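Local coordinates for translation initiation factor 6 (Methanocaldococcus jannaschii, PDB 1G61), which binds the 50S ribosomal subunit and prevents it from joining the 30S subunit to form the 70S initiation complex, at residues I4-I15 / A207-L218; A154-L162 / L219-L227. All coordinates share one frame; numbering follows the deposited sequence.

Contact 1. Residues I4-I15 / A207-L218; sequences IIRKYFSGIPTI and AVVGGDTTGPEL
Arg-6 grips the carbonyl of Thr-213 side-on: NE lies 2.8 Å and NH2 3.0 Å from Thr-213 O, which stays near the guanidinium plane. Both nitrogens approach from the same face of the peptide plane. An extended chain (chi2 -171°) carries the group past Val-209 to the turn before helix 215-225. Leu-218 of that helix lays CD2 over one guanidinium face, 3.8 Å from Arg-6 NH1. The Tyr-8 hydroxyl donates to Asp-212 OD1 at 2.6 Å, meeting it from above the carboxylate plane, while the CA of side-chain-free Gly-211 lies over the tyrosine ring, 3.7 Å from its centroid. Asp-212 OD2 rests against Pro-13 CB. With an alanine here, the Tyr-8 hydroxyl would probably lose its acceptor and the ring be freer to swing off Gly-211.

Strands 4-7 and 207-210 themselves pair in parallel; the bond from Val-209 N to Ile-5 O is 2.9 Å long and nearly straight (170°). Such joining of the N-terminal strand to one near the C terminus is consistent with a velcro closure of the barrel. Ile-4 CG2 packs 3.9 Å from Leu-218 CD1, whereas Ile-5 and Val-208 lie side by side on the other sheet face. Backbone bonding thus sets the strand register, and the arginine and tyrosine extend the attachment into the following turn.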
# COMPACT_ATOMS: atom_id res chain seq x y z
N ILE A 4 -1.72 4.24 -15.93
CA ILE A 4 -2.46 4.70 -14.77
C ILE A 4 -3.93 4.88 -15.11
O ILE A 4 -4.21 5.47 -16.17
CB ILE A 4 -1.93 6.08 -14.30
CG1 ILE A 4 -0.43 6.08 -13.97
CG2 ILE A 4 -2.75 6.59 -13.13
CD1 ILE A 4 0.01 7.30 -13.18
N ILE A 5 -4.83 4.36 -14.28
CA ILE A 5 -6.26 4.56 -14.48
C ILE A 5 -6.80 5.25 -13.25
O ILE A 5 -6.28 5.10 -12.14
CB ILE A 5 -7.03 3.23 -14.70
CG1 ILE A 5 -7.06 2.41 -13.40
CG2 ILE A 5 -6.44 2.45 -15.86
CD1 ILE A 5 -7.78 1.08 -13.55
N ARG A 6 -7.81 6.05 -13.51
CA ARG A 6 -8.65 6.60 -12.46
C ARG A 6 -9.83 5.72 -12.14
O ARG A 6 -10.52 5.29 -13.07
CB ARG A 6 -9.28 7.88 -13.01
CG ARG A 6 -8.45 9.10 -12.71
CD ARG A 6 -9.26 10.34 -13.10
NE ARG A 6 -8.46 11.55 -13.10
CZ ARG A 6 -7.78 12.07 -14.13
NH1 ARG A 6 -7.77 11.49 -15.31
NH2 ARG A 6 -7.13 13.20 -13.94
N LYS A 7 -10.13 5.46 -10.89
CA LYS A 7 -11.23 4.61 -10.53
C LYS A 7 -11.91 5.10 -9.27
O LYS A 7 -11.23 5.63 -8.38
CB LYS A 7 -10.81 3.16 -10.22
CG LYS A 7 -10.40 2.31 -11.37
CD LYS A 7 -11.59 1.97 -12.26
CE LYS A 7 -12.48 0.97 -11.53
NZ LYS A 7 -13.71 0.75 -12.35
N TYR A 8 -13.20 4.85 -9.20
CA TYR A 8 -13.91 4.80 -7.94
C TYR A 8 -14.24 3.32 -7.71
O TYR A 8 -14.48 2.59 -8.67
CB TYR A 8 -15.20 5.61 -7.96
CG TYR A 8 -15.05 7.05 -8.33
CD1 TYR A 8 -15.09 7.47 -9.66
CD2 TYR A 8 -14.86 8.00 -7.33
CE1 TYR A 8 -14.94 8.82 -9.94
CE2 TYR A 8 -14.72 9.35 -7.61
CZ TYR A 8 -14.76 9.74 -8.93
OH TYR A 8 -14.64 11.07 -9.25
N PHE A 9 -14.22 2.89 -6.47
CA PHE A 9 -14.67 1.54 -6.10
C PHE A 9 -16.08 1.65 -5.53
O PHE A 9 -16.21 2.09 -4.36
CB PHE A 9 -13.73 0.93 -5.07
CG PHE A 9 -12.38 0.48 -5.59
CD1 PHE A 9 -12.05 0.54 -6.95
CD2 PHE A 9 -11.44 -0.02 -4.70
CE1 PHE A 9 -10.82 0.10 -7.40
CE2 PHE A 9 -10.20 -0.44 -5.16
CZ PHE A 9 -9.89 -0.37 -6.50
N SER A 10 -17.07 1.28 -6.33
CA SER A 10 -18.47 1.41 -5.95
C SER A 10 -18.71 2.82 -5.38
O SER A 10 -19.34 2.99 -4.33
CB SER A 10 -18.91 0.33 -4.95
OG SER A 10 -18.74 -0.95 -5.57
N GLY A 11 -18.21 3.84 -6.07
CA GLY A 11 -18.38 5.24 -5.73
C GLY A 11 -17.38 5.87 -4.76
O GLY A 11 -17.38 7.09 -4.52
N ILE A 12 -16.50 5.05 -4.19
CA ILE A 12 -15.59 5.49 -3.15
C ILE A 12 -14.24 5.84 -3.77
O ILE A 12 -13.66 4.99 -4.47
CB ILE A 12 -15.42 4.39 -2.08
CG1 ILE A 12 -16.74 4.09 -1.37
CG2 ILE A 12 -14.32 4.73 -1.09
CD1 ILE A 12 -16.70 2.79 -0.57
N PRO A 13 -13.71 7.06 -3.58
CA PRO A 13 -12.45 7.45 -4.22
C PRO A 13 -11.21 7.07 -3.43
O PRO A 13 -10.08 7.21 -3.94
CB PRO A 13 -12.55 8.98 -4.27
CG PRO A 13 -13.35 9.31 -3.04
CD PRO A 13 -14.38 8.18 -2.88
N THR A 14 -11.37 6.60 -2.21
CA THR A 14 -10.30 6.31 -1.26
C THR A 14 -9.73 4.94 -1.53
O THR A 14 -9.86 4.07 -0.68
CB THR A 14 -10.93 6.30 0.16
OG1 THR A 14 -11.91 7.32 0.19
CG2 THR A 14 -9.88 6.68 1.14
N ILE A 15 -9.14 4.72 -2.72
CA ILE A 15 -8.64 3.42 -3.21
C ILE A 15 -7.70 2.74 -2.26
O ILE A 15 -7.78 1.51 -2.08
CB ILE A 15 -7.89 3.60 -4.60
CG1 ILE A 15 -8.75 4.28 -5.64
CG2 ILE A 15 -7.33 2.28 -5.11
CD1 ILE A 15 -10.20 3.66 -5.65
N ALA A 207 -0.62 2.12 -11.89
CA ALA A 207 -1.27 2.64 -10.68
C ALA A 207 -2.77 2.76 -10.91
O ALA A 207 -3.27 2.98 -12.03
CB ALA A 207 -0.71 4.00 -10.31
N VAL A 208 -3.51 2.64 -9.80
CA VAL A 208 -4.95 2.95 -9.75
C VAL A 208 -5.05 4.17 -8.85
O VAL A 208 -4.66 4.09 -7.67
CB VAL A 208 -5.79 1.78 -9.25
CG1 VAL A 208 -7.28 2.12 -9.29
CG2 VAL A 208 -5.52 0.54 -10.09
N VAL A 209 -5.58 5.27 -9.36
CA VAL A 209 -5.66 6.47 -8.56
C VAL A 209 -7.13 6.82 -8.33
O VAL A 209 -7.96 6.57 -9.23
CB VAL A 209 -4.97 7.69 -9.22
CG1 VAL A 209 -5.66 8.15 -10.47
CG2 VAL A 209 -4.86 8.88 -8.28
N GLY A 210 -7.43 7.42 -7.18
CA GLY A 210 -8.82 7.74 -6.91
C GLY A 210 -9.40 8.64 -8.01
O GLY A 210 -8.72 9.52 -8.56
N GLY A 211 -10.68 8.42 -8.31
CA GLY A 211 -11.39 9.05 -9.42
C GLY A 211 -11.41 10.57 -9.37
O GLY A 211 -11.58 11.24 -10.42
N ASP A 212 -11.29 11.23 -8.22
CA ASP A 212 -11.33 12.68 -8.16
C ASP A 212 -9.99 13.34 -8.46
O ASP A 212 -9.88 14.55 -8.50
CB ASP A 212 -11.79 13.12 -6.77
CG ASP A 212 -13.23 12.68 -6.51
OD1 ASP A 212 -14.07 12.78 -7.44
OD2 ASP A 212 -13.51 12.28 -5.37
N THR A 213 -8.95 12.52 -8.63
CA THR A 213 -7.62 13.06 -8.91
C THR A 213 -7.65 13.95 -10.15
O THR A 213 -8.20 13.54 -11.18
CB THR A 213 -6.63 11.88 -9.05
OG1 THR A 213 -6.63 11.20 -7.80
CG2 THR A 213 -5.21 12.34 -9.33
N THR A 214 -7.05 15.13 -10.06
CA THR A 214 -7.06 16.06 -11.17
C THR A 214 -5.92 15.84 -12.17
O THR A 214 -4.97 15.08 -11.95
CB THR A 214 -6.95 17.51 -10.65
OG1 THR A 214 -5.62 17.66 -10.13
CG2 THR A 214 -7.98 17.75 -9.56
N GLY A 215 -5.95 16.53 -13.30
CA GLY A 215 -4.88 16.48 -14.31
C GLY A 215 -3.55 16.92 -13.70
O GLY A 215 -2.57 16.18 -13.87
N PRO A 216 -3.47 18.08 -13.04
CA PRO A 216 -2.18 18.47 -12.47
C PRO A 216 -1.68 17.46 -11.46
O PRO A 216 -0.49 17.17 -11.36
CB PRO A 216 -2.52 19.82 -11.83
CG PRO A 216 -3.63 20.35 -12.72
CD PRO A 216 -4.50 19.15 -12.95
N GLU A 217 -2.58 16.89 -10.66
CA GLU A 217 -2.15 15.89 -9.68
C GLU A 217 -1.60 14.67 -10.38
O GLU A 217 -0.58 14.09 -9.95
CB GLU A 217 -3.32 15.46 -8.76
CG GLU A 217 -3.72 16.54 -7.76
CD GLU A 217 -4.95 16.17 -6.94
OE1 GLU A 217 -5.88 15.47 -7.46
OE2 GLU A 217 -5.00 16.60 -5.76
N LEU A 218 -2.30 14.25 -11.42
CA LEU A 218 -1.88 13.04 -12.16
C LEU A 218 -0.48 13.22 -12.71
O LEU A 218 0.36 12.30 -12.69
CB LEU A 218 -2.92 12.75 -13.23
CG LEU A 218 -3.00 11.31 -13.72
CD1 LEU A 218 -3.34 10.36 -12.58
CD2 LEU A 218 -4.02 11.20 -14.85

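Contact 2. Residues A154-L162 / L219-L227; sequences AVVTNKGCL and LIIEDALGL
Leu-162 spreads its two methyls over the flank of helix 219-225: CD1 meets Ala-224 CB at 3.7 Å, with Ile-220 CG2 slightly farther off, and CD2 reaches Ile-221 CG1, also at 3.7 Å. With CG anti to the backbone N (chi1 175°), the fork projects from the strand onto the helix. Leu-225 answers from the helix side. Its CD2 lies 3.8 Å from Cys-161 N and 4.1 Å from Val-155 CG1, a position that bridges both strands of the hairpin; the side chains of Leu-225 and Val-155 cross at about a right angle. Strand 200-202 lines this apolar layer as well, through Ile-200 and Ala-202.

Polar contacts gather at the C-terminal end of the helix. Cys-161 N donates to Ala-224 O at 3.1 Å, but from well above the carbonyl plane (43° out of it), so the bond is far from a lone-pair direction. Gly-160, lacking a side chain, lets its CA approach the same oxygen in a CA-H...O contact. Lys-159 stretches fully alongside the chain end, and its NZ donates to Gly-226 O at 2.9 Å in the carbonyl plane. Thr-157 OG1 itself accepts from Lys-159 N and Gly-160 N, an ST turn and ST motif that fix the hydroxyl within the bend. One water, 2.6 Å from Thr-157 OG1, donates to Leu-225 O at 2.7 Å and links the bend to the helix end. The positively charged Lys-159 and the Cys-161 N-H probably temper the partial negative charge at the helix C terminus.

Gly-226, with positive phi, closes the helix in a Schellman motif. The whole is an antiparallel beta hairpin with a C-terminal helix packed against it, the 219-225 segment running roughly antiparallel to strand 160-162 (144° between their directions), an alpha-beta layer in keeping with the protein's alpha-beta barrel.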
# COMPACT_ATOMS: atom_id res chain seq x y z
N ALA A 154 1.85 8.38 2.15
CA ALA A 154 2.75 8.22 1.01
C ALA A 154 2.38 6.95 0.26
O ALA A 154 1.67 6.12 0.81
CB ALA A 154 4.22 8.13 1.48
N VAL A 155 2.85 6.89 -0.97
CA VAL A 155 2.75 5.74 -1.84
C VAL A 155 4.18 5.37 -2.22
O VAL A 155 4.98 6.26 -2.58
CB VAL A 155 1.97 6.07 -3.13
CG1 VAL A 155 1.97 4.90 -4.12
CG2 VAL A 155 0.55 6.48 -2.81
N VAL A 156 4.52 4.09 -2.14
CA VAL A 156 5.86 3.66 -2.51
C VAL A 156 5.77 2.39 -3.34
O VAL A 156 4.94 1.52 -3.08
CB VAL A 156 6.81 3.50 -1.30
CG1 VAL A 156 6.46 2.32 -0.42
CG2 VAL A 156 8.25 3.43 -1.81
N THR A 157 6.65 2.35 -4.35
CA THR A 157 6.78 1.17 -5.19
C THR A 157 8.28 0.89 -5.31
O THR A 157 9.12 1.64 -4.75
CB THR A 157 6.19 1.33 -6.59
OG1 THR A 157 7.10 2.16 -7.36
CG2 THR A 157 4.82 2.01 -6.53
N ASN A 158 8.69 -0.15 -5.98
CA ASN A 158 10.10 -0.41 -6.25
C ASN A 158 10.73 0.65 -7.15
O ASN A 158 11.97 0.75 -7.17
CB ASN A 158 10.28 -1.80 -6.89
CG ASN A 158 9.93 -2.89 -5.90
OD1 ASN A 158 10.10 -2.72 -4.68
ND2 ASN A 158 9.45 -4.02 -6.41
N LYS A 159 9.90 1.43 -7.85
CA LYS A 159 10.43 2.40 -8.81
C LYS A 159 10.38 3.80 -8.28
O LYS A 159 11.22 4.65 -8.64
CB LYS A 159 9.60 2.30 -10.11
CG LYS A 159 10.20 3.09 -11.25
CD LYS A 159 9.44 2.83 -12.56
CE LYS A 159 10.29 3.28 -13.76
NZ LYS A 159 9.52 3.04 -15.02
N GLY A 160 9.36 4.18 -7.48
CA GLY A 160 9.26 5.56 -7.06
C GLY A 160 8.44 5.71 -5.78
O GLY A 160 7.99 4.75 -5.16
N CYS A 161 8.26 6.99 -5.39
CA CYS A 161 7.59 7.28 -4.13
C CYS A 161 6.90 8.64 -4.26
O CYS A 161 7.54 9.59 -4.74
CB CYS A 161 8.65 7.28 -3.01
SG CYS A 161 8.03 7.78 -1.39
N LEU A 162 5.66 8.69 -3.84
CA LEU A 162 4.92 9.95 -3.76
C LEU A 162 4.56 10.25 -2.31
O LEU A 162 3.98 9.37 -1.66
CB LEU A 162 3.65 9.89 -4.62
CG LEU A 162 2.71 11.10 -4.53
CD1 LEU A 162 3.29 12.26 -5.37
CD2 LEU A 162 1.30 10.73 -4.99
N LEU A 219 -0.18 14.41 -13.25
CA LEU A 219 1.17 14.62 -13.74
C LEU A 219 2.23 14.40 -12.67
O LEU A 219 3.29 13.80 -12.86
CB LEU A 219 1.19 16.06 -14.29
CG LEU A 219 2.42 16.45 -15.07
CD1 LEU A 219 2.66 15.48 -16.21
CD2 LEU A 219 2.24 17.88 -15.61
N ILE A 220 2.01 14.96 -11.49
CA ILE A 220 2.94 14.83 -10.37
C ILE A 220 3.03 13.39 -9.92
O ILE A 220 4.13 12.89 -9.58
CB ILE A 220 2.56 15.83 -9.27
CG1 ILE A 220 2.92 17.27 -9.73
CG2 ILE A 220 3.24 15.52 -7.95
CD1 ILE A 220 2.19 18.37 -9.00
N ILE A 221 1.91 12.66 -9.87
CA ILE A 221 1.93 11.23 -9.50
C ILE A 221 2.75 10.44 -10.49
O ILE A 221 3.59 9.60 -10.10
CB ILE A 221 0.49 10.73 -9.46
CG1 ILE A 221 -0.27 11.39 -8.30
CG2 ILE A 221 0.45 9.20 -9.40
CD1 ILE A 221 -1.79 11.29 -8.44
N GLU A 222 2.55 10.66 -11.80
CA GLU A 222 3.29 9.97 -12.82
C GLU A 222 4.80 10.16 -12.65
O GLU A 222 5.57 9.21 -12.68
CB GLU A 222 2.88 10.50 -14.22
CG GLU A 222 1.58 9.90 -14.72
CD GLU A 222 0.91 10.73 -15.81
OE1 GLU A 222 1.55 11.66 -16.35
OE2 GLU A 222 -0.28 10.46 -16.11
N ASP A 223 5.21 11.41 -12.46
CA ASP A 223 6.63 11.74 -12.30
C ASP A 223 7.22 11.12 -11.03
O ASP A 223 8.32 10.59 -11.06
CB ASP A 223 6.87 13.26 -12.26
CG ASP A 223 6.60 13.95 -13.58
OD1 ASP A 223 6.63 13.29 -14.64
OD2 ASP A 223 6.40 15.19 -13.55
N ALA A 224 6.45 11.15 -9.93
CA ALA A 224 6.96 10.62 -8.68
C ALA A 224 7.13 9.11 -8.70
O ALA A 224 8.05 8.58 -8.06
CB ALA A 224 5.99 11.02 -7.56
N LEU A 225 6.24 8.41 -9.42
CA LEU A 225 6.22 6.96 -9.39
C LEU A 225 6.98 6.39 -10.59
O LEU A 225 7.05 5.17 -10.73
CB LEU A 225 4.77 6.43 -9.34
CG LEU A 225 4.03 6.85 -8.07
CD1 LEU A 225 2.61 6.30 -8.08
CD2 LEU A 225 4.75 6.42 -6.78
N GLY A 226 7.50 7.22 -11.52
CA GLY A 226 8.15 6.70 -12.70
C GLY A 226 7.21 6.06 -13.68
O GLY A 226 7.60 5.17 -14.48
N LEU A 227 5.95 6.49 -13.69
CA LEU A 227 4.96 5.86 -14.56
C LEU A 227 4.65 6.82 -15.70
O LEU A 227 5.52 6.84 -16.60
CB LEU A 227 3.72 5.44 -13.78
CG LEU A 227 3.97 4.38 -12.70
CD1 LEU A 227 2.70 4.30 -11.86
CD2 LEU A 227 4.37 3.03 -13.27
O HOH W 1 6.04 2.85 -9.67

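Helix 215-225 serves both contacts: contact 1 takes its first turn and the strand leading to it, contact 2 its later turns and C-terminal end. The two meet directly where Ile-4 CD1 packs on Glu-222 CG, and where Thr-213 and Val-209 touch Ile-221. Contact 1 is partly buried and buries more area, 835 Å² against 441 Å². It joins the N-terminal strand to a strand near the C terminus through parallel backbone pairing, with an exposed arginine and tyrosine at its margin. Contact 2 lies mostly within the core and relies on aliphatic packing of helix on hairpin, leaving few polar bonds, clustered at the helix end.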